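Local coordinates for protein metal-dependent hydrolase (Lactobacillus plantarum, PDB 2F6K) that binds a manganese ion and probably decarboxylates aminocarboxymuconate semialdehyde, as a metal-dependent member of the amidohydrolase family, at residues S2-H7 with I296-A301; L97-E102 with T125-L130; V121-N126 with V151-N156; F238-A243 with L261-D266. All blocks are in the same frame, centred on the assembly; numbering follows the deposited sequence.

Contact 1: residues S2-H7 with I296-A301; sequences SKIDFH and IFYDNA. With MN (manganese (II) ion), chain C.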
loop_
_atom_site.group_PDB
_atom_site.type_symbol
_atom_site.label_atom_id
_atom_site.label_comp_id
_atom_site.label_asym_id
_atom_site.label_seq_id
_atom_site.Cartn_x
_atom_site.Cartn_y
_atom_site.Cartn_z
ATOM N N SER A 2 -42.635 19.101 -5.285
ATOM C CA SER A 2 -41.312 19.078 -5.970
ATOM C C SER A 2 -40.218 18.682 -5.007
ATOM O O SER A 2 -40.375 18.819 -3.794
ATOM C CB SER A 2 -40.981 20.451 -6.540
ATOM O OG SER A 2 -41.785 20.706 -7.668
ATOM N N LYS A 3 -39.104 18.210 -5.556
ATOM C CA LYS A 3 -37.970 17.789 -4.746
ATOM C C LYS A 3 -36.772 18.713 -4.929
ATOM O O LYS A 3 -36.669 19.442 -5.923
ATOM C CB LYS A 3 -37.548 16.378 -5.147
ATOM C CG LYS A 3 -38.701 15.464 -5.464
ATOM C CD LYS A 3 -38.232 14.175 -6.129
ATOM C CE LYS A 3 -39.415 13.322 -6.564
ATOM N NZ LYS A 3 -38.989 12.282 -7.512
ATOM N N ILE A 4 -35.871 18.672 -3.951
ATOM C CA ILE A 4 -34.627 19.432 -3.997
ATOM C C ILE A 4 -33.538 18.353 -3.987
ATOM O O ILE A 4 -33.509 17.509 -3.093
ATOM C CB ILE A 4 -34.459 20.361 -2.771
ATOM C CG1 ILE A 4 -35.494 21.487 -2.826
ATOM C CG2 ILE A 4 -33.051 20.948 -2.761
ATOM C CD1 ILE A 4 -35.543 22.345 -1.581
ATOM N N ASP A 5 -32.664 18.378 -4.989
ATOM C CA ASP A 5 -31.594 17.385 -5.131
ATOM C C ASP A 5 -30.271 17.853 -4.520
ATOM O O ASP A 5 -29.655 18.784 -5.027
ATOM C CB ASP A 5 -31.389 17.097 -6.620
ATOM C CG ASP A 5 -30.671 15.789 -6.873
ATOM O OD1 ASP A 5 -29.942 15.315 -5.964
ATOM O OD2 ASP A 5 -30.838 15.248 -7.991
ATOM N N PHE A 6 -29.813 17.206 -3.454
ATOM C CA PHE A 6 -28.563 17.635 -2.832
ATOM C C PHE A 6 -27.330 16.819 -3.205
ATOM O O PHE A 6 -26.254 17.001 -2.623
ATOM C CB PHE A 6 -28.702 17.656 -1.311
ATOM C CG PHE A 6 -28.511 19.014 -0.711
ATOM C CD1 PHE A 6 -29.594 19.716 -0.188
ATOM C CD2 PHE A 6 -27.252 19.606 -0.684
ATOM C CE1 PHE A 6 -29.426 20.991 0.357
ATOM C CE2 PHE A 6 -27.071 20.884 -0.143
ATOM C CZ PHE A 6 -28.162 21.576 0.379
ATOM N N HIS A 7 -27.485 15.913 -4.162
ATOM C CA HIS A 7 -26.373 15.085 -4.615
ATOM C C HIS A 7 -26.578 14.830 -6.096
ATOM O O HIS A 7 -27.159 13.827 -6.497
ATOM C CB HIS A 7 -26.322 13.764 -3.840
ATOM C CG HIS A 7 -25.099 12.939 -4.116
ATOM N ND1 HIS A 7 -24.470 12.196 -3.140
ATOM C CD2 HIS A 7 -24.411 12.709 -5.262
ATOM C CE1 HIS A 7 -23.451 11.544 -3.671
ATOM N NE2 HIS A 7 -23.394 11.837 -4.958
ATOM N N ILE A 296 -37.673 14.375 3.472
ATOM C CA ILE A 296 -36.514 13.926 2.725
ATOM C C ILE A 296 -36.435 14.546 1.337
ATOM O O ILE A 296 -35.367 14.953 0.894
ATOM C CB ILE A 296 -36.524 12.391 2.594
ATOM C CG1 ILE A 296 -36.334 11.761 3.973
ATOM C CG2 ILE A 296 -35.430 11.937 1.636
ATOM C CD1 ILE A 296 -36.351 10.258 3.962
ATOM N N PHE A 297 -37.573 14.631 0.663
ATOM C CA PHE A 297 -37.624 15.192 -0.680
ATOM C C PHE A 297 -37.551 16.712 -0.776
ATOM O O PHE A 297 -37.028 17.247 -1.758
ATOM C CB PHE A 297 -38.910 14.745 -1.379
ATOM C CG PHE A 297 -38.826 13.389 -2.005
ATOM C CD1 PHE A 297 -39.869 12.475 -1.845
ATOM C CD2 PHE A 297 -37.725 13.032 -2.778
ATOM C CE1 PHE A 297 -39.818 11.224 -2.444
ATOM C CE2 PHE A 297 -37.659 11.779 -3.385
ATOM C CZ PHE A 297 -38.710 10.872 -3.216
ATOM N N TYR A 298 -38.072 17.415 0.225
ATOM C CA TYR A 298 -38.099 18.871 0.138
ATOM C C TYR A 298 -37.876 19.674 1.428
ATOM O O TYR A 298 -36.928 20.454 1.524
ATOM C CB TYR A 298 -39.436 19.289 -0.499
ATOM C CG TYR A 298 -39.538 20.748 -0.853
ATOM C CD1 TYR A 298 -39.029 21.225 -2.052
ATOM C CD2 TYR A 298 -40.120 21.664 0.027
ATOM C CE1 TYR A 298 -39.095 22.577 -2.369
ATOM C CE2 TYR A 298 -40.189 23.016 -0.283
ATOM C CZ TYR A 298 -39.675 23.465 -1.479
ATOM O OH TYR A 298 -39.729 24.803 -1.796
ATOM N N ASP A 299 -38.745 19.487 2.412
ATOM C CA ASP A 299 -38.646 20.248 3.656
ATOM C C ASP A 299 -37.254 20.376 4.281
ATOM O O ASP A 299 -36.802 21.484 4.560
ATOM C CB ASP A 299 -39.637 19.705 4.692
ATOM C CG ASP A 299 -41.092 19.788 4.215
ATOM O OD1 ASP A 299 -41.401 20.638 3.350
ATOM O OD2 ASP A 299 -41.933 19.009 4.716
ATOM N N ASN A 300 -36.569 19.260 4.503
ATOM C CA ASN A 300 -35.250 19.328 5.110
ATOM C C ASN A 300 -34.269 20.189 4.318
ATOM O O ASN A 300 -33.595 21.046 4.895
ATOM C CB ASN A 300 -34.696 17.922 5.325
ATOM C CG ASN A 300 -35.527 17.132 6.315
ATOM O OD1 ASN A 300 -36.296 17.713 7.080
ATOM N ND2 ASN A 300 -35.376 15.811 6.317
ATOM N N ALA A 301 -34.195 19.977 3.008
ATOM C CA ALA A 301 -33.299 20.767 2.170
ATOM C C ALA A 301 -33.682 22.241 2.276
ATOM O O ALA A 301 -32.850 23.101 2.581
ATOM C CB ALA A 301 -33.399 20.313 0.721
HETATM MN MN MN C . -21.830 11.263 -6.289
HETATM O O HOH W 1 -21.678 9.274 -5.681
HETATM O O HOH W 2 -20.592 10.627 -8.126
#
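A301 is the small knob of this contact. Its CB sits against CB and CG2 of I4, with A301 CB to I4 CG2 at 3.6 Å, and it also meets the edge of the F6 ring in plane, 4.0 Å from F6 CD1. The other branch of I4 points at Y298. I4 CG1 stands 3.6 Å from Y298 CD1, and I4 CD1 lies close to Y298 CE1. I4 thus fills the hollow between A301 and the tyrosine ring. The K3 side chain runs beside the F297 ring, pointing the same way. It is extended beyond CG, and K3 CE lies over one ring face, toward the rim, in a CH-pi contact 4.2 Å from the centroid. K3 NZ goes on to N47 O. An alanine in place of K3 would probably leave that face of F297 without the CG, CD and CE carbons over it, and N47 O without this donor. One backbone bond crosses, I4 N to F297 O at 2.9 Å. At the end of the segment, H7 NE2 binds manganese at 2.1 Å. Here the C-terminal helix packs across the first strand of a TIM barrel, whose H7 and H9 form the HxH metal motif of amidohydrolases.

Contact 2: residues L97-E102 with T125-L130; sequences LPIPYE and TNSRGL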
loop_
_atom_site.group_PDB
_atom_site.type_symbol
_atom_site.label_atom_id
_atom_site.label_comp_id
_atom_site.label_asym_id
_atom_site.label_seq_id
_atom_site.Cartn_x
_atom_site.Cartn_y
_atom_site.Cartn_z
ATOM N N LEU A 97 -12.662 22.651 -3.543
ATOM C CA LEU A 97 -11.520 23.296 -2.913
ATOM C C LEU A 97 -10.204 22.706 -3.406
ATOM O O LEU A 97 -10.084 21.492 -3.591
ATOM C CB LEU A 97 -11.609 23.153 -1.393
ATOM C CG LEU A 97 -12.876 23.670 -0.712
ATOM C CD1 LEU A 97 -12.760 23.461 0.792
ATOM C CD2 LEU A 97 -13.075 25.137 -1.019
ATOM N N PRO A 98 -9.193 23.562 -3.612
ATOM C CA PRO A 98 -7.877 23.129 -4.087
ATOM C C PRO A 98 -7.080 22.357 -3.036
ATOM O O PRO A 98 -5.893 22.609 -2.826
ATOM C CB PRO A 98 -7.214 24.442 -4.489
ATOM C CG PRO A 98 -7.741 25.384 -3.463
ATOM C CD PRO A 98 -9.216 25.019 -3.402
ATOM N N ILE A 99 -7.746 21.428 -2.360
ATOM C CA ILE A 99 -7.085 20.593 -1.367
ATOM C C ILE A 99 -6.059 19.777 -2.152
ATOM O O ILE A 99 -6.309 19.434 -3.312
ATOM C CB ILE A 99 -8.105 19.668 -0.685
ATOM C CG1 ILE A 99 -8.979 20.502 0.267
ATOM C CG2 ILE A 99 -7.398 18.522 0.030
ATOM C CD1 ILE A 99 -10.093 19.722 0.946
ATOM N N PRO A 100 -4.918 19.413 -1.537
ATOM C CA PRO A 100 -4.388 19.628 -0.187
ATOM C C PRO A 100 -3.631 20.924 0.078
ATOM O O PRO A 100 -2.823 20.976 1.003
ATOM C CB PRO A 100 -3.464 18.442 -0.016
ATOM C CG PRO A 100 -2.775 18.434 -1.360
ATOM C CD PRO A 100 -3.960 18.605 -2.324
ATOM N N TYR A 101 -3.861 21.962 -0.713
ATOM C CA TYR A 101 -3.134 23.207 -0.505
ATOM C C TYR A 101 -3.909 24.103 0.447
ATOM O O TYR A 101 -4.720 24.923 0.024
ATOM C CB TYR A 101 -2.904 23.874 -1.857
ATOM C CG TYR A 101 -2.251 22.925 -2.848
ATOM C CD1 TYR A 101 -0.938 22.480 -2.656
ATOM C CD2 TYR A 101 -2.965 22.414 -3.936
ATOM C CE1 TYR A 101 -0.359 21.551 -3.517
ATOM C CE2 TYR A 101 -2.393 21.484 -4.800
ATOM C CZ TYR A 101 -1.094 21.058 -4.582
ATOM O OH TYR A 101 -0.521 20.137 -5.426
ATOM N N GLU A 102 -3.643 23.938 1.740
ATOM C CA GLU A 102 -4.342 24.679 2.786
ATOM C C GLU A 102 -4.582 26.169 2.575
ATOM O O GLU A 102 -5.723 26.616 2.578
ATOM C CB GLU A 102 -3.643 24.491 4.133
ATOM C CG GLU A 102 -4.333 25.232 5.268
ATOM C CD GLU A 102 -3.645 25.043 6.606
ATOM O OE1 GLU A 102 -2.427 25.311 6.688
ATOM O OE2 GLU A 102 -4.324 24.634 7.577
ATOM N N THR A 125 -13.496 12.778 0.408
ATOM C CA THR A 125 -13.217 12.080 1.653
ATOM C C THR A 125 -11.708 12.052 1.797
ATOM O O THR A 125 -11.177 12.184 2.898
ATOM C CB THR A 125 -13.763 10.652 1.621
ATOM O OG1 THR A 125 -13.445 10.052 0.360
ATOM C CG2 THR A 125 -15.279 10.663 1.817
ATOM N N ASN A 126 -11.016 11.886 0.672
ATOM C CA ASN A 126 -9.552 11.890 0.666
ATOM C C ASN A 126 -9.085 12.339 -0.706
ATOM O O ASN A 126 -9.683 11.978 -1.726
ATOM C CB ASN A 126 -8.981 10.503 0.978
ATOM C CG ASN A 126 -8.603 9.727 -0.273
ATOM O OD1 ASN A 126 -7.603 10.024 -0.933
ATOM N ND2 ASN A 126 -9.406 8.730 -0.609
ATOM N N SER A 127 -8.038 13.154 -0.725
ATOM C CA SER A 127 -7.479 13.641 -1.972
ATOM C C SER A 127 -6.088 13.052 -2.020
ATOM O O SER A 127 -5.203 13.485 -1.284
ATOM C CB SER A 127 -7.420 15.169 -1.972
ATOM O OG SER A 127 -6.897 15.659 -3.196
ATOM N N ARG A 128 -5.913 12.041 -2.866
ATOM C CA ARG A 128 -4.632 11.351 -3.003
ATOM C C ARG A 128 -3.980 11.024 -1.663
ATOM O O ARG A 128 -2.760 11.105 -1.534
ATOM C CB ARG A 128 -3.637 12.165 -3.850
ATOM C CG ARG A 128 -3.961 12.224 -5.345
ATOM C CD ARG A 128 -2.798 12.828 -6.138
ATOM N NE ARG A 128 -1.667 11.910 -6.271
ATOM C CZ ARG A 128 -1.587 10.943 -7.186
ATOM N NH1 ARG A 128 -2.569 10.768 -8.054
ATOM N NH2 ARG A 128 -0.524 10.153 -7.238
ATOM N N GLY A 129 -4.779 10.671 -0.661
ATOM C CA GLY A 129 -4.189 10.316 0.618
ATOM C C GLY A 129 -4.429 11.256 1.783
ATOM O O GLY A 129 -4.231 10.870 2.937
ATOM N N LEU A 130 -4.818 12.496 1.502
ATOM C CA LEU A 130 -5.107 13.438 2.576
ATOM C C LEU A 130 -6.604 13.317 2.860
ATOM O O LEU A 130 -7.432 13.795 2.085
ATOM C CB LEU A 130 -4.758 14.872 2.162
ATOM C CG LEU A 130 -4.737 15.891 3.316
ATOM C CD1 LEU A 130 -4.172 17.213 2.836
ATOM C CD2 LEU A 130 -6.137 16.086 3.865
#
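I99 and P100 are joined by a cis peptide bond, and both face the tight turn S127-L130. The I99 branch CG2 is anti to the backbone N and comes to 3.9 Å from S127 CB. The same methyl has a looser contact with L130, at 4.5 Å between I99 CG2 and L130 CD1. P100 CB also lies against L130 CD1, but the modelled approach is too short for two carbons, so its details are doubtful. The link is small and apolar. S127 OG turns to H60 ND1 for its hydrogen bond.

The turn is closed by its own backbone bonds. S127 N donates to L130 O at 2.9 Å, and L130 N donates to S127 O at 3.0 Å. A side-chain bond adds to this pair. N126 OD1 accepts from G129 N at 2.9 Å, with the donor tilted from the carbonyl plane, in an Asx motif. G129 has phi 112°, where a CB would jam against the R128 carbonyl.

Neighbouring subunits reach this region. V136 of a second subunit packs on P100, and N164 and K163 of a third subunit bond to R128. Strands 126-127 and 130-131 form a beta hairpin with a two-residue type I' turn at R128 and G129. It follows barrel strand 120-124 and rests on the loop after strand 91-95, so two consecutive beta-alpha loops of the TIM barrel meet here.

Contact 3: residues V121-N126 with V151-N156; sequences VTVPTN and VALHPN. With MN (manganese (II) ion), chain C.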
loop_
_atom_site.group_PDB
_atom_site.type_symbol
_atom_site.label_atom_id
_atom_site.label_comp_id
_atom_site.label_asym_id
_atom_site.label_seq_id
_atom_site.Cartn_x
_atom_site.Cartn_y
_atom_site.Cartn_z
ATOM N N VAL A 121 -19.602 24.172 0.230
ATOM C CA VAL A 121 -18.517 23.497 -0.460
ATOM C C VAL A 121 -18.682 21.985 -0.475
ATOM O O VAL A 121 -19.429 21.411 0.324
ATOM C CB VAL A 121 -17.141 23.812 0.188
ATOM C CG1 VAL A 121 -16.892 25.306 0.191
ATOM C CG2 VAL A 121 -17.087 23.254 1.598
ATOM N N THR A 122 -17.990 21.353 -1.416
ATOM C CA THR A 122 -17.991 19.905 -1.523
ATOM C C THR A 122 -16.532 19.512 -1.369
ATOM O O THR A 122 -15.656 20.175 -1.918
ATOM C CB THR A 122 -18.519 19.404 -2.887
ATOM O OG1 THR A 122 -18.364 17.979 -2.953
ATOM C CG2 THR A 122 -17.761 20.021 -4.031
ATOM N N VAL A 123 -16.270 18.456 -0.611
ATOM C CA VAL A 123 -14.899 18.016 -0.403
ATOM C C VAL A 123 -14.749 16.502 -0.544
ATOM O O VAL A 123 -15.679 15.732 -0.261
ATOM C CB VAL A 123 -14.377 18.456 0.998
ATOM C CG1 VAL A 123 -14.424 19.971 1.108
ATOM C CG2 VAL A 123 -15.218 17.818 2.116
ATOM N N PRO A 124 -13.570 16.054 -0.989
ATOM C CA PRO A 124 -13.323 14.624 -1.156
ATOM C C PRO A 124 -13.000 13.992 0.183
ATOM O O PRO A 124 -12.313 14.601 1.007
ATOM C CB PRO A 124 -12.126 14.600 -2.098
ATOM C CG PRO A 124 -11.337 15.782 -1.634
ATOM C CD PRO A 124 -12.413 16.845 -1.449
ATOM N N THR A 125 -13.496 12.778 0.408
ATOM C CA THR A 125 -13.217 12.080 1.653
ATOM C C THR A 125 -11.708 12.052 1.797
ATOM O O THR A 125 -11.177 12.184 2.898
ATOM C CB THR A 125 -13.763 10.652 1.621
ATOM O OG1 THR A 125 -13.445 10.052 0.360
ATOM C CG2 THR A 125 -15.279 10.663 1.817
ATOM N N ASN A 126 -11.016 11.886 0.672
ATOM C CA ASN A 126 -9.552 11.890 0.666
ATOM C C ASN A 126 -9.085 12.339 -0.706
ATOM O O ASN A 126 -9.683 11.978 -1.726
ATOM C CB ASN A 126 -8.981 10.503 0.978
ATOM C CG ASN A 126 -8.603 9.727 -0.273
ATOM O OD1 ASN A 126 -7.603 10.024 -0.933
ATOM N ND2 ASN A 126 -9.406 8.730 -0.609
ATOM N N VAL A 151 -20.862 21.664 4.306
ATOM C CA VAL A 151 -19.727 20.939 3.759
ATOM C C VAL A 151 -20.195 19.537 3.388
ATOM O O VAL A 151 -20.534 18.729 4.258
ATOM C CB VAL A 151 -18.583 20.845 4.780
ATOM C CG1 VAL A 151 -17.517 19.911 4.274
ATOM C CG2 VAL A 151 -17.988 22.225 5.023
ATOM N N ALA A 152 -20.236 19.253 2.091
ATOM C CA ALA A 152 -20.675 17.942 1.627
ATOM C C ALA A 152 -19.498 17.060 1.250
ATOM O O ALA A 152 -18.736 17.388 0.333
ATOM C CB ALA A 152 -21.611 18.090 0.429
ATOM N N LEU A 153 -19.354 15.947 1.968
ATOM C CA LEU A 153 -18.288 14.993 1.696
ATOM C C LEU A 153 -18.676 14.170 0.480
ATOM O O LEU A 153 -19.856 13.867 0.273
ATOM C CB LEU A 153 -18.100 14.016 2.863
ATOM C CG LEU A 153 -17.772 14.478 4.279
ATOM C CD1 LEU A 153 -17.449 13.249 5.138
ATOM C CD2 LEU A 153 -16.590 15.427 4.264
ATOM N N HIS A 154 -17.697 13.832 -0.345
ATOM C CA HIS A 154 -17.978 12.963 -1.477
ATOM C C HIS A 154 -16.885 11.908 -1.499
ATOM O O HIS A 154 -15.688 12.216 -1.523
ATOM C CB HIS A 154 -18.040 13.703 -2.813
ATOM C CG HIS A 154 -18.727 12.913 -3.881
ATOM N ND1 HIS A 154 -18.183 11.768 -4.426
ATOM C CD2 HIS A 154 -19.950 13.053 -4.448
ATOM C CE1 HIS A 154 -19.041 11.239 -5.282
ATOM N NE2 HIS A 154 -20.122 11.999 -5.313
ATOM N N PRO A 155 -17.291 10.636 -1.485
ATOM C CA PRO A 155 -16.312 9.552 -1.489
ATOM C C PRO A 155 -15.417 9.491 -2.713
ATOM O O PRO A 155 -15.829 9.803 -3.833
ATOM C CB PRO A 155 -17.185 8.302 -1.338
ATOM C CG PRO A 155 -18.416 8.678 -2.103
ATOM C CD PRO A 155 -18.663 10.116 -1.660
ATOM N N ASN A 156 -14.172 9.111 -2.460
ATOM C CA ASN A 156 -13.176 8.916 -3.496
ATOM C C ASN A 156 -12.608 7.525 -3.247
ATOM O O ASN A 156 -12.807 6.945 -2.171
ATOM C CB ASN A 156 -12.049 9.938 -3.387
ATOM C CG ASN A 156 -12.343 11.211 -4.144
ATOM O OD1 ASN A 156 -11.543 11.644 -4.973
ATOM N ND2 ASN A 156 -13.496 11.822 -3.865
HETATM MN MN MN C . -21.830 11.263 -6.289
HETATM O O HOH W 1 -21.678 9.274 -5.681
HETATM O O HOH W 2 -20.592 10.627 -8.126
#
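N156, just past the strand that ends at H154, packs against P124, T125 and N126. Its CB lies 3.5 Å from N126 O and near T125 OG1. CG continues past N126 O toward P124 CB. At the tip, ND2 stands 3.6 Å from P124 CB and donates to H154 O at 3.2 Å, while OD1 accepts from H60 N. H154 O is gripped twice, because T125 N bonds to it at 3.0 Å from the opposite face of its plane. An alanine in place of N156 would probably leave H154 O with only T125 N of these two donors, and H60 N without its mate. The T125 hydroxyl takes N156 N at 3.1 Å and also bonds to D179.

Further back the strands pair in parallel, with V123 N to A152 O and H154 N to V123 O among the bonds. On one face, V123 CG2 touches both V151 CG1 and L153 CD2, 3.5 Å from the latter. On the other face H154 extends, CG anti to the backbone N (chi1 -162°). Its NE2 binds manganese at 2.1 Å, and its ND1 donates to P155 O, nearly in the ring plane; the two bonds together hold the ring's rotation. These are adjacent parallel strands of the TIM barrel, with a metal histidine at the C-terminal end of the fifth strand.

Contact 4: residues F238-A243 with L261-D266; sequences FDVAGA and LLYGSD. With MN (manganese (II) ion), chain C.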
loop_
_atom_site.group_PDB
_atom_site.type_symbol
_atom_site.label_atom_id
_atom_site.label_comp_id
_atom_site.label_asym_id
_atom_site.label_seq_id
_atom_site.Cartn_x
_atom_site.Cartn_y
_atom_site.Cartn_z
ATOM N N PHE A 238 -27.397 13.855 6.168
ATOM C CA PHE A 238 -27.196 12.710 5.295
ATOM C C PHE A 238 -28.022 12.845 4.030
ATOM O O PHE A 238 -29.206 13.182 4.100
ATOM C CB PHE A 238 -27.650 11.423 5.993
ATOM C CG PHE A 238 -26.921 11.121 7.268
ATOM C CD1 PHE A 238 -25.679 10.492 7.244
ATOM C CD2 PHE A 238 -27.474 11.475 8.496
ATOM C CE1 PHE A 238 -24.997 10.219 8.428
ATOM C CE2 PHE A 238 -26.805 11.211 9.681
ATOM C CZ PHE A 238 -25.564 10.583 9.652
ATOM N N ASP A 239 -27.421 12.605 2.869
ATOM C CA ASP A 239 -28.223 12.625 1.656
ATOM C C ASP A 239 -28.603 11.147 1.521
ATOM O O ASP A 239 -28.061 10.314 2.247
ATOM C CB ASP A 239 -27.426 13.168 0.459
ATOM C CG ASP A 239 -26.467 12.163 -0.150
ATOM O OD1 ASP A 239 -25.426 12.620 -0.671
ATOM O OD2 ASP A 239 -26.742 10.946 -0.146
ATOM N N VAL A 240 -29.538 10.802 0.647
ATOM C CA VAL A 240 -29.923 9.398 0.534
ATOM C C VAL A 240 -29.817 8.833 -0.873
ATOM O O VAL A 240 -30.712 8.122 -1.340
ATOM C CB VAL A 240 -31.370 9.157 1.053
ATOM C CG1 VAL A 240 -31.463 9.527 2.520
ATOM C CG2 VAL A 240 -32.369 9.958 0.232
ATOM N N ALA A 241 -28.726 9.157 -1.558
ATOM C CA ALA A 241 -28.509 8.638 -2.898
ATOM C C ALA A 241 -28.094 7.164 -2.769
ATOM O O ALA A 241 -27.575 6.749 -1.730
ATOM C CB ALA A 241 -27.412 9.441 -3.597
ATOM N N GLY A 242 -28.334 6.371 -3.810
ATOM C CA GLY A 242 -27.949 4.968 -3.768
ATOM C C GLY A 242 -29.051 4.005 -3.373
ATOM O O GLY A 242 -30.218 4.388 -3.250
ATOM N N ALA A 243 -28.670 2.747 -3.163
ATOM C CA ALA A 243 -29.609 1.689 -2.790
ATOM C C ALA A 243 -29.921 1.721 -1.295
ATOM O O ALA A 243 -29.637 0.772 -0.562
ATOM C CB ALA A 243 -29.026 0.335 -3.175
ATOM N N LEU A 261 -32.265 14.572 6.935
ATOM C CA LEU A 261 -32.178 13.630 5.827
ATOM C C LEU A 261 -32.488 14.351 4.524
ATOM O O LEU A 261 -33.555 14.938 4.368
ATOM C CB LEU A 261 -33.149 12.471 6.052
ATOM C CG LEU A 261 -32.873 11.675 7.333
ATOM C CD1 LEU A 261 -34.022 10.714 7.582
ATOM C CD2 LEU A 261 -31.543 10.936 7.216
ATOM N N LEU A 262 -31.550 14.307 3.585
ATOM C CA LEU A 262 -31.718 14.999 2.316
ATOM C C LEU A 262 -31.755 14.067 1.116
ATOM O O LEU A 262 -31.014 13.093 1.054
ATOM C CB LEU A 262 -30.576 15.993 2.141
ATOM C CG LEU A 262 -30.375 16.976 3.295
ATOM C CD1 LEU A 262 -29.029 17.671 3.136
ATOM C CD2 LEU A 262 -31.510 17.991 3.305
ATOM N N TYR A 263 -32.617 14.378 0.157
ATOM C CA TYR A 263 -32.729 13.580 -1.052
ATOM C C TYR A 263 -31.515 13.806 -1.945
ATOM O O TYR A 263 -30.936 14.895 -1.945
ATOM C CB TYR A 263 -33.979 13.971 -1.839
ATOM C CG TYR A 263 -34.013 13.357 -3.218
ATOM C CD1 TYR A 263 -34.109 11.975 -3.385
ATOM C CD2 TYR A 263 -33.922 14.149 -4.353
ATOM C CE1 TYR A 263 -34.112 11.402 -4.656
ATOM C CE2 TYR A 263 -33.927 13.586 -5.622
ATOM C CZ TYR A 263 -34.023 12.217 -5.765
ATOM O OH TYR A 263 -34.049 11.663 -7.020
ATOM N N GLY A 264 -31.154 12.779 -2.715
ATOM C CA GLY A 264 -30.036 12.860 -3.643
ATOM C C GLY A 264 -30.259 11.873 -4.785
ATOM O O GLY A 264 -30.743 10.762 -4.555
ATOM N N SER A 265 -29.915 12.254 -6.014
ATOM C CA SER A 265 -30.117 11.350 -7.149
ATOM C C SER A 265 -28.814 10.742 -7.674
ATOM O O SER A 265 -28.800 9.617 -8.173
ATOM C CB SER A 265 -30.836 12.074 -8.290
ATOM O OG SER A 265 -29.973 12.992 -8.922
ATOM N N ASP A 266 -27.734 11.504 -7.556
ATOM C CA ASP A 266 -26.401 11.094 -7.989
ATOM C C ASP A 266 -26.227 10.986 -9.496
ATOM O O ASP A 266 -25.385 10.220 -9.961
ATOM C CB ASP A 266 -26.003 9.760 -7.351
ATOM C CG ASP A 266 -24.512 9.668 -7.081
ATOM O OD1 ASP A 266 -23.760 10.562 -7.526
ATOM O OD2 ASP A 266 -24.092 8.701 -6.417
HETATM MN MN MN C . -21.830 11.263 -6.289
HETATM O O HOH W 3 -29.040 7.766 -6.343
HETATM O O HOH W 1 -21.678 9.274 -5.681
HETATM O O HOH W 2 -20.592 10.627 -8.126
#
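F238 starts the pairing with L261 and L262. Its carbonyl O accepts from L262 N at 2.7 Å. On the side where the two residues point, F238 CB lies beside L261 CD2.

D239 comes next and turns back on its own segment. Its CG sits between the backbone N and the carbonyl carbon (chi1 78°). OD2 accepts from A241 N at 3.0 Å, from above the carboxylate plane, forming an Asx turn, and it also takes H205 N. OD1 bonds to H7 ND1, so D239 is a second-shell residue that is likely to orient this metal ligand.

V240 N gives a weak bond to L262 O, whose place in the model is less sure. The side chain of V240 leans over the opposing backbone, with V240 CG2 3.9 Å from Y263 CA.

A241 then presses its CB onto the chain around G264 and meets D266, at 4.0 Å between A241 CB and D266 CB. A CB on G264 would point toward the 238-243 segment and be tight against A241 CB. G242 N bonds to a water at 3.0 Å, and S265 O accepts from the same water at 2.6 Å, bridging the loops.

Beyond this, D266 OD1 binds manganese at 2.4 Å, and its OD2 accepts from a metal-bound water. H7, H9 and H154 complete the protein ligands. The contact pairs the last two strands of the TIM barrel, which helix 248-252 links as a beta-alpha-beta unit, with the metal aspartate just after strand eight, as in other amidohydrolases.

Overall arrangement
Contacts 1, 3 and 4 meet at the manganese ion, which H7, H154 and D266 bind together with H9 and two waters. H7 NE2 and H154 NE2 are 3.3 Å apart, although the centres of contacts 1 and 3 are about 19 Å apart. Contacts 1 and 4 are close neighbours, with centres about 9 Å apart. D5 OD2 to S265 OG and H7 O to D266 N, both 2.6 Å, are probable hydrogen bonds that join the chain just past the last strand to the first strand, where the barrel closes. Contact 2 shares T125 and N126 with contact 3 and lies just beyond its strand 120-124, where other subunits pack. Its centre is about 28 Å from that of contact 1, across the chain's centre.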